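Local atomic coordinates of HNH endonuclease (Geobacillus virus E2, PDB entry 5H0M), a protein that nicks DNA as a phage-encoded, thermophilic HNH endonuclease, probably through the metal-assisted chemistry of the His-Me finger nucleases. Residues A67-C79 with M107-K121. Numbering follows the deposited sequence.
With ZN (zinc ion), chain B.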
loop_
_atom_site.group_PDB
_atom_site.type_symbol
_atom_site.label_atom_id
_atom_site.label_comp_id
_atom_site.label_asym_id
_atom_site.label_seq_id
_atom_site.Cartn_x
_atom_site.Cartn_y
_atom_site.Cartn_z
ATOM N N ALA A 67 5.375 -10.136 5.912
ATOM C CA ALA A 67 4.421 -10.569 6.922
ATOM C C ALA A 67 2.991 -10.523 6.372
ATOM O O ALA A 67 2.183 -11.404 6.634
ATOM C CB ALA A 67 4.542 -9.729 8.180
ATOM N N VAL A 68 2.680 -9.469 5.615
ATOM C CA VAL A 68 1.343 -9.331 5.032
ATOM C C VAL A 68 1.094 -10.396 3.965
ATOM O O VAL A 68 0.046 -11.042 3.942
ATOM C CB VAL A 68 1.140 -7.911 4.457
ATOM C CG1 VAL A 68 -0.177 -7.801 3.695
ATOM C CG2 VAL A 68 1.164 -6.870 5.562
ATOM N N LEU A 69 2.053 -10.589 3.071
ATOM C CA LEU A 69 1.895 -11.613 2.036
ATOM C C LEU A 69 1.707 -12.980 2.671
ATOM O O LEU A 69 0.867 -13.762 2.239
ATOM C CB LEU A 69 3.089 -11.630 1.099
ATOM C CG LEU A 69 3.136 -10.455 0.118
ATOM C CD1 LEU A 69 4.546 -10.306 -0.429
ATOM C CD2 LEU A 69 2.125 -10.628 -0.995
ATOM N N ALA A 70 2.484 -13.258 3.702
ATOM C CA ALA A 70 2.379 -14.553 4.363
ATOM C C ALA A 70 1.016 -14.740 5.017
ATOM O O ALA A 70 0.382 -15.799 4.849
ATOM C CB ALA A 70 3.486 -14.717 5.396
ATOM N N LYS A 71 0.555 -13.719 5.735
ATOM C CA LYS A 71 -0.782 -13.714 6.378
ATOM C C LYS A 71 -1.875 -13.941 5.351
ATOM O O LYS A 71 -2.842 -14.653 5.607
ATOM C CB LYS A 71 -1.020 -12.389 7.129
ATOM C CG LYS A 71 -2.457 -12.140 7.572
ATOM C CD LYS A 71 -2.633 -10.742 8.120
ATOM C CE LYS A 71 -2.787 -9.705 7.023
ATOM N NZ LYS A 71 -4.136 -9.713 6.386
ATOM N N ASP A 72 -1.701 -13.333 4.185
ATOM C CA ASP A 72 -2.653 -13.413 3.084
ATOM C C ASP A 72 -2.479 -14.669 2.216
ATOM O O ASP A 72 -3.179 -14.844 1.212
ATOM C CB ASP A 72 -2.536 -12.148 2.222
ATOM C CG ASP A 72 -3.112 -10.925 2.896
ATOM O OD1 ASP A 72 -3.855 -11.088 3.902
ATOM O OD2 ASP A 72 -2.832 -9.808 2.420
ATOM N N ASN A 73 -1.517 -15.522 2.562
ATOM C CA ASN A 73 -1.200 -16.709 1.769
ATOM C C ASN A 73 -0.942 -16.380 0.302
ATOM O O ASN A 73 -1.267 -17.148 -0.588
ATOM C CB ASN A 73 -2.330 -17.742 1.890
ATOM C CG ASN A 73 -2.469 -18.288 3.295
ATOM O OD1 ASN A 73 -1.474 -18.622 3.943
ATOM N ND2 ASN A 73 -3.704 -18.386 3.775
ATOM N N TYR A 74 -0.345 -15.217 0.065
ATOM C CA TYR A 74 0.034 -14.756 -1.261
ATOM C C TYR A 74 -1.157 -14.645 -2.208
ATOM O O TYR A 74 -0.987 -14.683 -3.418
ATOM C CB TYR A 74 1.180 -15.613 -1.840
ATOM C CG TYR A 74 2.522 -15.236 -1.256
ATOM C CD1 TYR A 74 2.881 -15.673 -0.002
ATOM C CD2 TYR A 74 3.403 -14.416 -1.951
ATOM C CE1 TYR A 74 4.099 -15.323 0.571
ATOM C CE2 TYR A 74 4.628 -14.064 -1.406
ATOM C CZ TYR A 74 4.968 -14.518 -0.138
ATOM O OH TYR A 74 6.186 -14.152 0.406
ATOM N N LEU A 75 -2.355 -14.498 -1.660
ATOM C CA LEU A 75 -3.558 -14.308 -2.468
ATOM C C LEU A 75 -4.051 -12.873 -2.466
ATOM O O LEU A 75 -4.053 -12.210 -1.433
ATOM C CB LEU A 75 -4.698 -15.185 -1.961
ATOM C CG LEU A 75 -4.455 -16.687 -2.065
ATOM C CD1 LEU A 75 -5.660 -17.412 -1.509
ATOM C CD2 LEU A 75 -4.194 -17.102 -3.510
ATOM N N CYS A 76 -4.515 -12.416 -3.619
ATOM C CA CYS A 76 -5.140 -11.107 -3.726
ATOM C C CYS A 76 -6.383 -11.056 -2.861
ATOM O O CYS A 76 -7.297 -11.847 -3.038
ATOM C CB CYS A 76 -5.506 -10.788 -5.161
ATOM S SG CYS A 76 -6.405 -9.235 -5.335
ATOM N N GLN A 77 -6.418 -10.123 -1.916
ATOM C CA GLN A 77 -7.530 -10.041 -0.957
ATOM C C GLN A 77 -8.794 -9.459 -1.548
ATOM O O GLN A 77 -9.881 -9.759 -1.074
ATOM C CB GLN A 77 -7.079 -9.267 0.295
ATOM C CG GLN A 77 -5.936 -9.949 1.029
ATOM C CD GLN A 77 -6.298 -11.345 1.495
ATOM O OE1 GLN A 77 -5.779 -12.355 0.998
ATOM N NE2 GLN A 77 -7.215 -11.414 2.431
ATOM N N HIS A 78 -8.679 -8.640 -2.583
ATOM C CA HIS A 78 -9.876 -8.131 -3.248
ATOM C C HIS A 78 -10.511 -9.212 -4.092
ATOM O O HIS A 78 -11.718 -9.402 -4.027
ATOM C CB HIS A 78 -9.542 -6.906 -4.074
ATOM C CG HIS A 78 -9.225 -5.716 -3.240
ATOM N ND1 HIS A 78 -9.214 -4.444 -3.747
ATOM C CD2 HIS A 78 -8.948 -5.598 -1.919
ATOM C CE1 HIS A 78 -8.915 -3.592 -2.784
ATOM N NE2 HIS A 78 -8.743 -4.272 -1.666
ATOM N N CYS A 79 -9.703 -9.947 -4.841
ATOM C CA CYS A 79 -10.212 -11.092 -5.585
ATOM C C CYS A 79 -10.855 -12.102 -4.643
ATOM O O CYS A 79 -11.938 -12.614 -4.932
ATOM C CB CYS A 79 -9.085 -11.764 -6.371
ATOM S SG CYS A 79 -8.627 -10.985 -7.935
ATOM N N MET A 107 -0.666 -3.458 9.845
ATOM C CA MET A 107 -1.100 -4.579 9.018
ATOM C C MET A 107 -2.549 -4.448 8.575
ATOM O O MET A 107 -2.877 -4.836 7.459
ATOM C CB MET A 107 -0.796 -5.912 9.699
ATOM C CG MET A 107 0.702 -6.197 9.604
ATOM S SD MET A 107 1.128 -7.773 10.313
ATOM C CE MET A 107 0.420 -8.850 9.083
ATOM N N ASP A 108 -3.394 -3.850 9.408
ATOM C CA ASP A 108 -4.777 -3.605 9.014
ATOM C C ASP A 108 -4.936 -2.483 7.997
ATOM O O ASP A 108 -6.048 -2.217 7.558
ATOM C CB ASP A 108 -5.686 -3.386 10.229
ATOM C CG ASP A 108 -5.376 -2.132 11.007
ATOM O OD1 ASP A 108 -4.382 -1.435 10.756
ATOM O OD2 ASP A 108 -6.167 -1.829 11.945
ATOM N N ASN A 109 -3.832 -1.836 7.629
ATOM C CA ASN A 109 -3.809 -0.845 6.564
ATOM C C ASN A 109 -3.087 -1.383 5.337
ATOM O O ASN A 109 -2.732 -0.608 4.458
ATOM C CB ASN A 109 -3.111 0.440 7.023
ATOM C CG ASN A 109 -3.277 1.580 6.043
ATOM O OD1 ASN A 109 -4.375 1.801 5.528
ATOM N ND2 ASN A 109 -2.208 2.316 5.790
ATOM N N LEU A 110 -2.873 -2.700 5.267
ATOM C CA LEU A 110 -2.101 -3.283 4.156
ATOM C C LEU A 110 -2.813 -4.495 3.567
ATOM O O LEU A 110 -3.311 -5.339 4.312
ATOM C CB LEU A 110 -0.707 -3.688 4.659
ATOM C CG LEU A 110 0.205 -2.517 4.996
ATOM C CD1 LEU A 110 1.384 -2.992 5.820
ATOM C CD2 LEU A 110 0.649 -1.763 3.763
ATOM N N GLN A 111 -2.863 -4.577 2.237
ATOM C CA GLN A 111 -3.462 -5.726 1.572
ATOM C C GLN A 111 -2.601 -6.221 0.426
ATOM O O GLN A 111 -2.054 -5.436 -0.338
ATOM C CB GLN A 111 -4.853 -5.403 1.032
ATOM C CG GLN A 111 -5.833 -4.900 2.057
ATOM C CD GLN A 111 -7.202 -4.689 1.442
ATOM O OE1 GLN A 111 -7.429 -3.698 0.737
ATOM N NE2 GLN A 111 -8.106 -5.617 1.692
ATOM N N SER A 112 -2.536 -7.537 0.292
ATOM C CA SER A 112 -1.908 -8.155 -0.867
ATOM C C SER A 112 -2.888 -8.103 -2.030
ATOM O O SER A 112 -4.059 -8.457 -1.860
ATOM C CB SER A 112 -1.583 -9.616 -0.561
ATOM O OG SER A 112 -0.796 -9.731 0.625
ATOM N N LEU A 113 -2.412 -7.645 -3.194
ATOM C CA LEU A 113 -3.260 -7.408 -4.378
ATOM C C LEU A 113 -2.612 -7.943 -5.640
ATOM O O LEU A 113 -1.390 -7.966 -5.764
ATOM C CB LEU A 113 -3.520 -5.913 -4.593
ATOM C CG LEU A 113 -4.241 -5.150 -3.468
ATOM C CD1 LEU A 113 -4.361 -3.691 -3.852
ATOM C CD2 LEU A 113 -5.605 -5.752 -3.179
ATOM N N CYS A 114 -3.461 -8.368 -6.577
ATOM C CA CYS A 114 -3.027 -8.634 -7.940
ATOM C C CYS A 114 -2.909 -7.307 -8.686
ATOM O O CYS A 114 -3.307 -6.254 -8.194
ATOM C CB CYS A 114 -4.004 -9.580 -8.649
ATOM S SG CYS A 114 -5.581 -8.855 -9.109
ATOM N N GLN A 115 -2.335 -7.337 -9.878
ATOM C CA GLN A 115 -2.148 -6.104 -10.630
ATOM C C GLN A 115 -3.473 -5.441 -10.991
ATOM O O GLN A 115 -3.612 -4.225 -10.911
ATOM C CB GLN A 115 -1.343 -6.371 -11.898
ATOM C CG GLN A 115 -1.324 -5.185 -12.837
ATOM C CD GLN A 115 -0.472 -5.428 -14.042
ATOM O OE1 GLN A 115 0.401 -6.297 -14.025
ATOM N NE2 GLN A 115 -0.698 -4.648 -15.092
ATOM N N ALA A 116 -4.441 -6.229 -11.442
ATOM C CA ALA A 116 -5.729 -5.687 -11.839
ATOM C C ALA A 116 -6.426 -4.998 -10.684
ATOM O O ALA A 116 -7.002 -3.926 -10.850
ATOM C CB ALA A 116 -6.625 -6.762 -12.446
ATOM N N CYS A 117 -6.372 -5.612 -9.501
ATOM C CA CYS A 117 -6.971 -5.004 -8.319
ATOM C C CYS A 117 -6.193 -3.779 -7.858
ATOM O O CYS A 117 -6.782 -2.825 -7.395
ATOM C CB CYS A 117 -7.111 -6.024 -7.201
ATOM S SG CYS A 117 -8.431 -7.218 -7.564
ATOM N N HIS A 118 -4.876 -3.777 -8.005
ATOM C CA HIS A 118 -4.096 -2.578 -7.680
ATOM C C HIS A 118 -4.463 -1.424 -8.615
ATOM O O HIS A 118 -4.610 -0.274 -8.193
ATOM C CB HIS A 118 -2.600 -2.856 -7.750
ATOM C CG HIS A 118 -1.764 -1.683 -7.343
ATOM N ND1 HIS A 118 -1.071 -0.921 -8.255
ATOM C CD2 HIS A 118 -1.527 -1.127 -6.130
ATOM C CE1 HIS A 118 -0.430 0.045 -7.617
ATOM N NE2 HIS A 118 -0.683 -0.065 -6.328
ATOM N N ASN A 119 -4.642 -1.733 -9.900
ATOM C CA ASN A 119 -5.063 -0.730 -10.870
ATOM C C ASN A 119 -6.448 -0.183 -10.552
ATOM O O ASN A 119 -6.680 1.035 -10.597
ATOM C CB ASN A 119 -5.040 -1.351 -12.267
ATOM C CG ASN A 119 -5.345 -0.350 -13.353
ATOM O OD1 ASN A 119 -4.535 0.540 -13.638
ATOM N ND2 ASN A 119 -6.517 -0.481 -13.968
ATOM N N ARG A 120 -7.379 -1.066 -10.215
ATOM C CA ARG A 120 -8.721 -0.643 -9.838
ATOM C C ARG A 120 -8.666 0.248 -8.610
ATOM O O ARG A 120 -9.322 1.285 -8.558
ATOM C CB ARG A 120 -9.626 -1.858 -9.583
ATOM C CG ARG A 120 -10.973 -1.516 -8.991
ATOM C CD ARG A 120 -11.926 -2.687 -8.935
ATOM N NE ARG A 120 -11.406 -3.813 -8.161
ATOM C CZ ARG A 120 -12.080 -4.936 -7.917
ATOM N NH1 ARG A 120 -13.316 -5.102 -8.384
ATOM N NH2 ARG A 120 -11.522 -5.904 -7.197
ATOM N N LYS A 121 -7.899 -0.177 -7.611
ATOM C CA LYS A 121 -7.793 0.575 -6.359
ATOM C C LYS A 121 -7.182 1.942 -6.601
ATOM O O LYS A 121 -7.569 2.925 -5.962
ATOM C CB LYS A 121 -6.977 -0.174 -5.315
ATOM C CG LYS A 121 -6.835 0.593 -3.997
ATOM C CD LYS A 121 -6.276 -0.261 -2.890
ATOM C CE LYS A 121 -6.179 0.566 -1.613
ATOM N NZ LYS A 121 -5.216 1.696 -1.691
HETATM ZN ZN ZN B . -7.239 -9.219 -7.481
HETATM O O HOH W 1 -4.306 -8.050 4.025
HETATM O O HOH W 2 -4.616 -6.868 7.000
HETATM O O HOH W 3 -9.315 -3.421 -6.326
#
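Val68 on helix 67-71 packs against Leu110 and Met107, where the helix meets strand 110-113 at 64° with axes 7.8 Å apart; farther along, Cys76 draws up beside the strand end, and Gln77 N bonds Ser112 O almost straight (170°). Val68 CG2 lies 3.8 Å from Leu110 CB, and the bent Met107 chain brings CE alongside Lys71 CD. Past the helix end, Asp72 OD2 takes two bonds from Ser112: OG, 2.7 Å from OD2, donates to the anti lone pair of OD2, while the backbone N, 3.1 Å away, comes in nearly along the C-O bond. Lys71, bent at its last two torsions, closes a salt bridge from NZ to Asp72 OD1, so both carboxylate oxygens are held. His78 lies flat under Leu113 CD2, a CH-pi contact 3.6 Å from the ring centroid. In the ring plane its NE2 donates to Gln111 OE1, which it meets from above the amide plane, and a water links ND1 to Cys117 O and Arg120 NE; the guanidinium of Arg120 also pairs with Glu82. Zinc is bound by Cys76, Cys79, Cys114 and Cys117, two CxxC pairs, one from each segment. Cys76 turns its SG away from its own backbone N (chi1 175°) and reaches both the metal and Cys114 N, whose bond to SG is 3.3 Å long; the same sulfur caps its helix through Cys79 N, as Cys114 SG does through Cys117 N. Three N-H groups would probably temper the charge on two zinc-bound sulfurs, those of Cys76 and Cys114, and the four-cysteine site ties the start of helix 77-81 to that of helix 115-129, consistent with a structural zinc.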